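Local coordinates for acetoacetate decarboxylase (Sphingomonas wittichii, PDB 5UPB), which is an acetoacetate decarboxylase-like enzyme, probably a lyase, whose substrate and reaction are not established here, at residues L20-C34 and H235-I249. Residues are numbered along the deposited sequence; the frame is centred on the assembly and turned at random.
Sequences LYGWGADMLTVYLRC and HEVLAGVTYSYGFRI
Trp-23 lies against Phe-247 in an offset stack, the indole five-membered ring and the phenyl ring having centroids 4.3 Å apart and planes at 14°. Phe-247 gets there because its CG stands between the backbone N and the carbonyl carbon (chi1 57°), which swings the ring over its neighbour on 20-34. Trp-23 N also donates to Phe-247 O in the antiparallel backbone ladder, and that O lies in plane at the indole edge.

Asp-26, on the opposite face, brings OD1 to 3.1 Å from Ser-244 OG of the paired strand and hydrogen-bonds through the same atom to His-132 NE2 of a second subunit. Met-27 then places CB over the Tyr-243 ring, a CH-pi contact 3.8 Å from the centroid, while Met-27 O accepts twice, from Tyr-243 N and, at 2.7 Å, from Thr-242 OG1. Thr-29 OG1, 3.6 Å from Tyr-243 CE1, is buried without a polar partner.

The register slips at Tyr-31, whose O takes Leu-238 N at 2.9 Å and Ala-239 N only weakly: a classic beta bulge. Beyond it, Arg-33 NH1 makes a 2.9 Å salt bridge to Glu-236 OE2, guanidinium and carboxylate planes 77° apart, although Arg-33 is poorly ordered.

These neighbouring strands of the ADC fold thus share a largely apolar, aromatic face, while Asp-26 OD1, between Ser-244 and His-132, ties the pair to the subunit interface.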
ATOM      1  N   LEU A  20      -5.403  23.915  16.075  1.00 53.24           N
ATOM      2  CA  LEU A  20      -4.809  24.539  14.908  1.00 50.96           C
ATOM      3  C   LEU A  20      -3.636  23.688  14.402  1.00 45.15           C
ATOM      4  O   LEU A  20      -2.825  23.192  15.175  1.00 45.24           O
ATOM      5  CB  LEU A  20      -4.341  25.951  15.258  1.00 53.38           C
ATOM      6  CG  LEU A  20      -5.464  26.977  15.541  1.00 83.15           C
ATOM      7  CD1 LEU A  20      -4.871  28.305  15.989  1.00107.87           C
ATOM      8  CD2 LEU A  20      -6.418  27.208  14.367  1.00 72.51           C
ATOM      9  N   TYR A  21      -3.517  23.551  13.101  1.00 35.71           N
ATOM     10  CA  TYR A  21      -2.380  22.846  12.512  1.00 33.81           C
ATOM     11  C   TYR A  21      -1.491  23.770  11.691  1.00 46.17           C
ATOM     12  O   TYR A  21      -1.926  24.823  11.211  1.00 44.44           O
ATOM     13  CB  TYR A  21      -2.844  21.713  11.638  1.00 40.07           C
ATOM     14  CG  TYR A  21      -3.183  20.499  12.492  1.00 47.60           C
ATOM     15  CD1 TYR A  21      -4.345  20.431  13.258  1.00 65.71           C
ATOM     16  CD2 TYR A  21      -2.319  19.408  12.513  1.00 72.63           C
ATOM     17  CE1 TYR A  21      -4.615  19.302  14.036  1.00 65.84           C
ATOM     18  CE2 TYR A  21      -2.586  18.289  13.270  1.00 73.40           C
ATOM     19  CZ  TYR A  21      -3.723  18.235  14.019  1.00 66.90           C
ATOM     20  OH  TYR A  21      -3.916  17.102  14.760  1.00 75.76           O
ATOM     21  N   GLY A  22      -0.222  23.375  11.591  1.00 31.89           N
ATOM     22  CA  GLY A  22       0.693  23.964  10.640  1.00 31.18           C
ATOM     23  C   GLY A  22       1.187  22.901   9.687  1.00 32.29           C
ATOM     24  O   GLY A  22       1.377  21.745  10.064  1.00 37.25           O
ATOM     25  N   TRP A  23       1.450  23.327   8.462  1.00 27.85           N
ATOM     26  CA  TRP A  23       1.940  22.499   7.376  1.00 29.64           C
ATOM     27  C   TRP A  23       3.218  23.054   6.782  1.00 32.25           C
ATOM     28  O   TRP A  23       3.347  24.270   6.584  1.00 34.76           O
ATOM     29  CB  TRP A  23       0.919  22.441   6.233  1.00 31.09           C
ATOM     30  CG  TRP A  23      -0.327  21.605   6.470  1.00 32.80           C
ATOM     31  CD1 TRP A  23      -0.583  20.378   5.929  1.00 31.25           C
ATOM     32  CD2 TRP A  23      -1.491  21.971   7.226  1.00 33.34           C
ATOM     33  NE1 TRP A  23      -1.852  19.943   6.317  1.00 36.71           N
ATOM     34  CE2 TRP A  23      -2.423  20.910   7.111  1.00 36.17           C
ATOM     35  CE3 TRP A  23      -1.845  23.105   7.984  1.00 28.92           C
ATOM     36  CZ2 TRP A  23      -3.677  20.943   7.740  1.00 43.23           C
ATOM     37  CZ3 TRP A  23      -3.087  23.155   8.596  1.00 30.91           C
ATOM     38  CH2 TRP A  23      -3.993  22.063   8.479  1.00 39.12           C
ATOM     39  N   GLY A  24       4.129  22.160   6.408  1.00 30.87           N
ATOM     40  CA  GLY A  24       5.117  22.459   5.390  1.00 26.37           C
ATOM     41  C   GLY A  24       4.990  21.479   4.247  1.00 25.10           C
ATOM     42  O   GLY A  24       4.585  20.328   4.437  1.00 27.93           O
ATOM     43  N   ALA A  25       5.304  21.943   3.056  1.00 26.37           N
ATOM     44  CA  ALA A  25       5.069  21.125   1.867  1.00 26.68           C
ATOM     45  C   ALA A  25       6.021  21.492   0.752  1.00 29.80           C
ATOM     46  O   ALA A  25       6.441  22.656   0.611  1.00 27.99           O
ATOM     47  CB  ALA A  25       3.636  21.288   1.351  1.00 27.80           C
ATOM     48  N   ASP A  26       6.325  20.498  -0.061  1.00 25.90           N
ATOM     49  CA  ASP A  26       6.927  20.706  -1.372  1.00 31.40           C
ATOM     50  C   ASP A  26       5.878  20.420  -2.434  1.00 28.20           C
ATOM     51  O   ASP A  26       5.186  19.401  -2.365  1.00 26.40           O
ATOM     52  CB  ASP A  26       8.166  19.834  -1.549  1.00 27.88           C
ATOM     53  CG  ASP A  26       9.232  20.110  -0.500  1.00 31.27           C
ATOM     54  OD1 ASP A  26       9.320  21.249   0.001  1.00 35.37           O
ATOM     55  OD2 ASP A  26       9.994  19.209  -0.184  1.00 36.49           O
ATOM     56  N   MET A  27       5.806  21.288  -3.450  1.00 30.03           N
ATOM     57  CA  MET A  27       4.680  21.302  -4.378  1.00 28.24           C
ATOM     58  C   MET A  27       5.194  21.266  -5.809  1.00 29.64           C
ATOM     59  O   MET A  27       6.192  21.926  -6.143  1.00 28.87           O
ATOM     60  CB  MET A  27       3.823  22.578  -4.240  1.00 30.06           C
ATOM     61  CG  MET A  27       3.267  22.808  -2.849  1.00 30.31           C
ATOM     62  SD  MET A  27       1.986  21.665  -2.480  1.00 35.62           S
ATOM     63  CE  MET A  27       0.662  22.298  -3.487  1.00 42.12           C
ATOM     64  N   LEU A  28       4.496  20.504  -6.639  1.00 26.07           N
ATOM     65  CA  LEU A  28       4.606  20.568  -8.093  1.00 31.15           C
ATOM     66  C   LEU A  28       3.255  21.012  -8.626  1.00 30.39           C
ATOM     67  O   LEU A  28       2.233  20.369  -8.345  1.00 30.20           O
ATOM     68  CB  LEU A  28       5.004  19.206  -8.671  1.00 30.57           C
ATOM     69  CG  LEU A  28       4.835  19.033 -10.178  1.00 32.57           C
ATOM     70  CD1 LEU A  28       5.748  20.034 -10.918  1.00 32.00           C
ATOM     71  CD2 LEU A  28       5.179  17.587 -10.608  1.00 26.37           C
ATOM     72  N   THR A  29       3.235  22.110  -9.370  1.00 27.09           N
ATOM     73  CA  THR A  29       1.991  22.692  -9.845  1.00 29.06           C
ATOM     74  C   THR A  29       2.053  23.009 -11.334  1.00 31.42           C
ATOM     75  O   THR A  29       3.036  23.589 -11.822  1.00 31.42           O
ATOM     76  CB  THR A  29       1.669  23.958  -9.045  1.00 37.66           C
ATOM     77  OG1 THR A  29       1.556  23.609  -7.658  1.00 36.28           O
ATOM     78  CG2 THR A  29       0.374  24.601  -9.514  1.00 35.23           C
ATOM     79  N   VAL A  30       0.977  22.644 -12.041  1.00 30.90           N
ATOM     80  CA  VAL A  30       0.779  22.997 -13.432  1.00 36.08           C
ATOM     81  C   VAL A  30      -0.526  23.771 -13.544  1.00 33.60           C
ATOM     82  O   VAL A  30      -1.585  23.312 -13.090  1.00 32.41           O
ATOM     83  CB  VAL A  30       0.775  21.772 -14.340  1.00 31.69           C
ATOM     84  CG1 VAL A  30       0.419  22.195 -15.773  1.00 31.86           C
ATOM     85  CG2 VAL A  30       2.125  21.102 -14.272  1.00 28.00           C
ATOM     86  N   TYR A  31      -0.440  24.946 -14.133  1.00 30.67           N
ATOM     87  CA  TYR A  31      -1.607  25.755 -14.405  1.00 31.16           C
ATOM     88  C   TYR A  31      -2.150  25.456 -15.797  1.00 37.04           C
ATOM     89  O   TYR A  31      -1.393  25.200 -16.740  1.00 38.07           O
ATOM     90  CB  TYR A  31      -1.252  27.233 -14.282  1.00 37.15           C
ATOM     91  CG  TYR A  31      -0.852  27.578 -12.878  1.00 43.47           C
ATOM     92  CD1 TYR A  31      -1.805  27.653 -11.861  1.00 44.73           C
ATOM     93  CD2 TYR A  31       0.480  27.863 -12.563  1.00 38.44           C
ATOM     94  CE1 TYR A  31      -1.435  27.958 -10.549  1.00 44.90           C
ATOM     95  CE2 TYR A  31       0.852  28.174 -11.258  1.00 42.90           C
ATOM     96  CZ  TYR A  31      -0.111  28.240 -10.262  1.00 41.75           C
ATOM     97  OH  TYR A  31       0.258  28.569  -8.979  1.00 43.89           O
ATOM     98  N   LEU A  32      -3.470  25.436 -15.883  1.00 34.21           N
ATOM     99  CA  LEU A  32      -4.218  25.058 -17.072  1.00 34.13           C
ATOM    100  C   LEU A  32      -5.378  26.017 -17.262  1.00 33.81           C
ATOM    101  O   LEU A  32      -5.852  26.653 -16.315  1.00 43.80           O
ATOM    102  CB  LEU A  32      -4.848  23.660 -16.954  1.00 43.49           C
ATOM    103  CG  LEU A  32      -4.026  22.521 -16.421  1.00 44.25           C
ATOM    104  CD1 LEU A  32      -4.988  21.394 -16.198  1.00 47.57           C
ATOM    105  CD2 LEU A  32      -2.966  22.178 -17.431  1.00 51.65           C
ATOM    106  N   ARG A  33      -5.924  26.008 -18.473  1.00 43.85           N
ATOM    107  CA  ARG A  33      -7.186  26.678 -18.766  1.00 40.21           C
ATOM    108  C   ARG A  33      -8.079  25.670 -19.466  1.00 43.16           C
ATOM    109  O   ARG A  33      -7.654  25.036 -20.433  1.00 41.07           O
ATOM    110  CB  ARG A  33      -7.004  27.927 -19.628  1.00 45.30           C
ATOM    111  CG  ARG A  33      -8.310  28.726 -19.827  1.00 49.42           C
ATOM    112  CD  ARG A  33      -8.083  30.042 -20.571  1.00 56.98           C
ATOM    113  NE  ARG A  33      -7.068  30.876 -19.913  1.00 99.35           N
ATOM    114  CZ  ARG A  33      -5.920  31.274 -20.461  1.00121.54           C
ATOM    115  NH1 ARG A  33      -5.601  30.946 -21.712  1.00119.04           N
ATOM    116  NH2 ARG A  33      -5.084  32.019 -19.750  1.00127.75           N
ATOM    117  N   CYS A  34      -9.265  25.452 -18.917  1.00 42.28           N
ATOM    118  CA  CYS A  34     -10.286  24.615 -19.525  1.00 40.31           C
ATOM    119  C   CYS A  34     -11.469  25.486 -19.904  1.00 38.75           C
ATOM    120  O   CYS A  34     -11.498  26.698 -19.640  1.00 43.02           O
ATOM    121  CB  CYS A  34     -10.744  23.491 -18.576  1.00 40.03           C
ATOM    122  SG  CYS A  34      -9.455  22.387 -18.040  1.00 48.45           S
ATOM    123  N   HIS A 235      -7.791  21.074 -22.424  1.00 45.58           N
ATOM    124  CA  HIS A 235      -7.170  22.180 -21.716  1.00 44.79           C
ATOM    125  C   HIS A 235      -6.040  22.771 -22.543  1.00 47.93           C
ATOM    126  O   HIS A 235      -5.516  22.164 -23.479  1.00 44.01           O
ATOM    127  CB  HIS A 235      -6.636  21.762 -20.354  1.00 47.00           C
ATOM    128  CG  HIS A 235      -5.661  20.637 -20.421  1.00 50.16           C
ATOM    129  ND1 HIS A 235      -5.946  19.376 -19.945  1.00 46.33           N
ATOM    130  CD2 HIS A 235      -4.413  20.576 -20.941  1.00 46.85           C
ATOM    131  CE1 HIS A 235      -4.903  18.589 -20.153  1.00 51.14           C
ATOM    132  NE2 HIS A 235      -3.962  19.290 -20.760  1.00 49.87           N
ATOM    133  N   GLU A 236      -5.674  23.975 -22.148  1.00 47.84           N
ATOM    134  CA  GLU A 236      -4.468  24.651 -22.587  1.00 47.01           C
ATOM    135  C   GLU A 236      -3.512  24.648 -21.406  1.00 42.57           C
ATOM    136  O   GLU A 236      -3.897  25.033 -20.298  1.00 41.21           O
ATOM    137  CB  GLU A 236      -4.760  26.089 -23.016  1.00 49.13           C
ATOM    138  CG  GLU A 236      -3.497  26.881 -23.411  1.00 62.06           C
ATOM    139  CD  GLU A 236      -3.765  28.369 -23.701  1.00 70.02           C
ATOM    140  OE1 GLU A 236      -2.789  29.105 -24.012  1.00 58.63           O
ATOM    141  OE2 GLU A 236      -4.934  28.807 -23.561  1.00 81.13           O
ATOM    142  N   VAL A 237      -2.295  24.174 -21.630  1.00 39.64           N
ATOM    143  CA  VAL A 237      -1.279  24.155 -20.582  1.00 38.77           C
ATOM    144  C   VAL A 237      -0.604  25.521 -20.537  1.00 44.86           C
ATOM    145  O   VAL A 237      -0.049  25.986 -21.532  1.00 45.09           O
ATOM    146  CB  VAL A 237      -0.259  23.038 -20.836  1.00 42.20           C
ATOM    147  CG1 VAL A 237       0.719  22.975 -19.701  1.00 36.26           C
ATOM    148  CG2 VAL A 237      -0.965  21.690 -21.010  1.00 47.85           C
ATOM    149  N   LEU A 238      -0.676  26.183 -19.395  1.00 40.05           N
ATOM    150  CA  LEU A 238      -0.197  27.559 -19.276  1.00 41.03           C
ATOM    151  C   LEU A 238       1.208  27.657 -18.705  1.00 43.39           C
ATOM    152  O   LEU A 238       2.053  28.358 -19.255  1.00 40.62           O
ATOM    153  CB  LEU A 238      -1.154  28.365 -18.391  1.00 37.31           C
ATOM    154  CG  LEU A 238      -2.616  28.358 -18.822  1.00 41.39           C
ATOM    155  CD1 LEU A 238      -3.455  29.095 -17.797  1.00 44.49           C
ATOM    156  CD2 LEU A 238      -2.778  29.003 -20.202  1.00 48.85           C
ATOM    157  N   ALA A 239       1.470  27.011 -17.580  1.00 44.34           N
ATOM    158  CA  ALA A 239       2.743  27.206 -16.903  1.00 40.26           C
ATOM    159  C   ALA A 239       2.961  26.090 -15.903  1.00 40.84           C
ATOM    160  O   ALA A 239       2.027  25.381 -15.522  1.00 34.51           O
ATOM    161  CB  ALA A 239       2.769  28.538 -16.160  1.00 42.10           C
ATOM    162  N   GLY A 240       4.206  25.945 -15.483  1.00 37.74           N
ATOM    163  CA  GLY A 240       4.536  24.993 -14.440  1.00 34.63           C
ATOM    164  C   GLY A 240       5.510  25.603 -13.458  1.00 35.00           C
ATOM    165  O   GLY A 240       6.316  26.474 -13.812  1.00 30.19           O
ATOM    166  N   VAL A 241       5.398  25.167 -12.209  1.00 30.16           N
ATOM    167  CA  VAL A 241       6.248  25.647 -11.127  1.00 33.23           C
ATOM    168  C   VAL A 241       6.353  24.571 -10.048  1.00 40.58           C
ATOM    169  O   VAL A 241       5.440  23.749  -9.866  1.00 32.58           O
ATOM    170  CB  VAL A 241       5.695  26.969 -10.545  1.00 38.65           C
ATOM    171  CG1 VAL A 241       4.382  26.719  -9.845  1.00 33.32           C
ATOM    172  CG2 VAL A 241       6.677  27.599  -9.603  1.00 48.82           C
ATOM    173  N   THR A 242       7.506  24.554  -9.355  1.00 30.88           N
ATOM    174  CA  THR A 242       7.707  23.755  -8.144  1.00 29.77           C
ATOM    175  C   THR A 242       8.237  24.701  -7.079  1.00 29.25           C
ATOM    176  O   THR A 242       8.944  25.673  -7.392  1.00 31.43           O
ATOM    177  CB  THR A 242       8.668  22.553  -8.372  1.00 32.81           C
ATOM    178  OG1 THR A 242       8.669  21.692  -7.222  1.00 36.03           O
ATOM    179  CG2 THR A 242      10.126  23.023  -8.674  1.00 33.14           C
ATOM    180  N   TYR A 243       7.835  24.475  -5.839  1.00 27.03           N
ATOM    181  CA  TYR A 243       8.124  25.431  -4.786  1.00 31.29           C
ATOM    182  C   TYR A 243       7.864  24.786  -3.443  1.00 31.59           C
ATOM    183  O   TYR A 243       7.286  23.691  -3.341  1.00 29.85           O
ATOM    184  CB  TYR A 243       7.293  26.695  -4.933  1.00 28.87           C
ATOM    185  CG  TYR A 243       5.806  26.456  -4.884  1.00 37.51           C
ATOM    186  CD1 TYR A 243       5.119  26.085  -6.016  1.00 31.47           C
ATOM    187  CD2 TYR A 243       5.086  26.669  -3.715  1.00 36.06           C
ATOM    188  CE1 TYR A 243       3.744  25.897  -5.978  1.00 35.45           C
ATOM    189  CE2 TYR A 243       3.732  26.492  -3.671  1.00 41.69           C
ATOM    190  CZ  TYR A 243       3.057  26.116  -4.810  1.00 37.62           C
ATOM    191  OH  TYR A 243       1.691  25.944  -4.752  1.00 45.36           O
ATOM    192  N   SER A 244       8.235  25.526  -2.405  1.00 27.31           N
ATOM    193  CA  SER A 244       7.931  25.126  -1.037  1.00 27.60           C
ATOM    194  C   SER A 244       6.899  26.068  -0.445  1.00 35.84           C
ATOM    195  O   SER A 244       6.832  27.266  -0.770  1.00 33.76           O
ATOM    196  CB  SER A 244       9.190  25.076  -0.190  1.00 34.05           C
ATOM    197  OG  SER A 244      10.076  24.141  -0.771  1.00 34.51           O
ATOM    198  N   TYR A 245       6.144  25.515   0.489  1.00 26.15           N
ATOM    199  CA  TYR A 245       4.974  26.172   1.008  1.00 28.15           C
ATOM    200  C   TYR A 245       4.753  25.811   2.457  1.00 34.95           C
ATOM    201  O   TYR A 245       4.835  24.643   2.844  1.00 32.88           O
ATOM    202  CB  TYR A 245       3.831  25.596   0.142  1.00 36.82           C
ATOM    203  CG  TYR A 245       2.418  25.991   0.392  1.00 30.42           C
ATOM    204  CD1 TYR A 245       2.089  27.216   0.874  1.00 32.65           C
ATOM    205  CD2 TYR A 245       1.396  25.063   0.187  1.00 35.94           C
ATOM    206  CE1 TYR A 245       0.788  27.560   1.091  1.00 33.61           C
ATOM    207  CE2 TYR A 245       0.085  25.384   0.411  1.00 39.47           C
ATOM    208  CZ  TYR A 245      -0.223  26.633   0.867  1.00 42.72           C
ATOM    209  OH  TYR A 245      -1.542  26.968   1.122  1.00 44.91           O
ATOM    210  N   GLY A 246       4.345  26.810   3.220  1.00 32.16           N
ATOM    211  CA  GLY A 246       3.985  26.601   4.609  1.00 28.51           C
ATOM    212  C   GLY A 246       2.722  27.377   4.893  1.00 36.29           C
ATOM    213  O   GLY A 246       2.519  28.479   4.364  1.00 30.04           O
ATOM    214  N   PHE A 247       1.893  26.830   5.789  1.00 30.70           N
ATOM    215  CA  PHE A 247       0.664  27.536   6.115  1.00 29.96           C
ATOM    216  C   PHE A 247       0.104  27.017   7.431  1.00 29.49           C
ATOM    217  O   PHE A 247       0.481  25.945   7.923  1.00 31.58           O
ATOM    218  CB  PHE A 247      -0.371  27.381   4.987  1.00 30.22           C
ATOM    219  CG  PHE A 247      -0.735  25.934   4.646  1.00 36.01           C
ATOM    220  CD1 PHE A 247      -0.002  25.192   3.725  1.00 34.50           C
ATOM    221  CD2 PHE A 247      -1.812  25.352   5.249  1.00 31.95           C
ATOM    222  CE1 PHE A 247      -0.353  23.873   3.432  1.00 40.91           C
ATOM    223  CE2 PHE A 247      -2.173  24.002   4.940  1.00 35.44           C
ATOM    224  CZ  PHE A 247      -1.421  23.299   4.038  1.00 31.82           C
ATOM    225  N   ARG A 248      -0.797  27.819   8.002  1.00 26.51           N
ATOM    226  CA  ARG A 248      -1.593  27.459   9.152  1.00 27.83           C
ATOM    227  C   ARG A 248      -3.010  27.721   8.718  1.00 39.77           C
ATOM    228  O   ARG A 248      -3.304  28.799   8.193  1.00 34.97           O
ATOM    229  CB  ARG A 248      -1.305  28.278  10.424  1.00 35.92           C
ATOM    230  CG  ARG A 248      -0.063  27.945  11.264  1.00 43.86           C
ATOM    231  CD  ARG A 248      -0.009  28.929  12.485  1.00 40.77           C
ATOM    232  NE  ARG A 248       0.967  28.626  13.547  1.00 55.56           N
ATOM    233  CZ  ARG A 248       2.142  29.237  13.749  1.00 97.49           C
ATOM    234  NH1 ARG A 248       2.572  30.241  12.974  1.00 59.24           N
ATOM    235  NH2 ARG A 248       2.899  28.834  14.764  1.00161.88           N
ATOM    236  N   ILE A 249      -3.886  26.798   9.068  1.00 35.36           N
ATOM    237  CA  ILE A 249      -5.314  26.873   8.803  1.00 40.55           C
ATOM    238  C   ILE A 249      -6.033  26.341  10.022  1.00 48.70           C
ATOM    239  O   ILE A 249      -5.548  25.411  10.670  1.00 46.48           O
ATOM    240  CB  ILE A 249      -5.690  26.086   7.538  1.00 56.83           C
ATOM    241  CG1 ILE A 249      -5.143  26.789   6.295  1.00 71.22           C
ATOM    242  CG2 ILE A 249      -7.163  25.913   7.450  1.00 64.50           C
ATOM    243  CD1 ILE A 249      -5.342  26.007   4.998  1.00 96.11           C
TER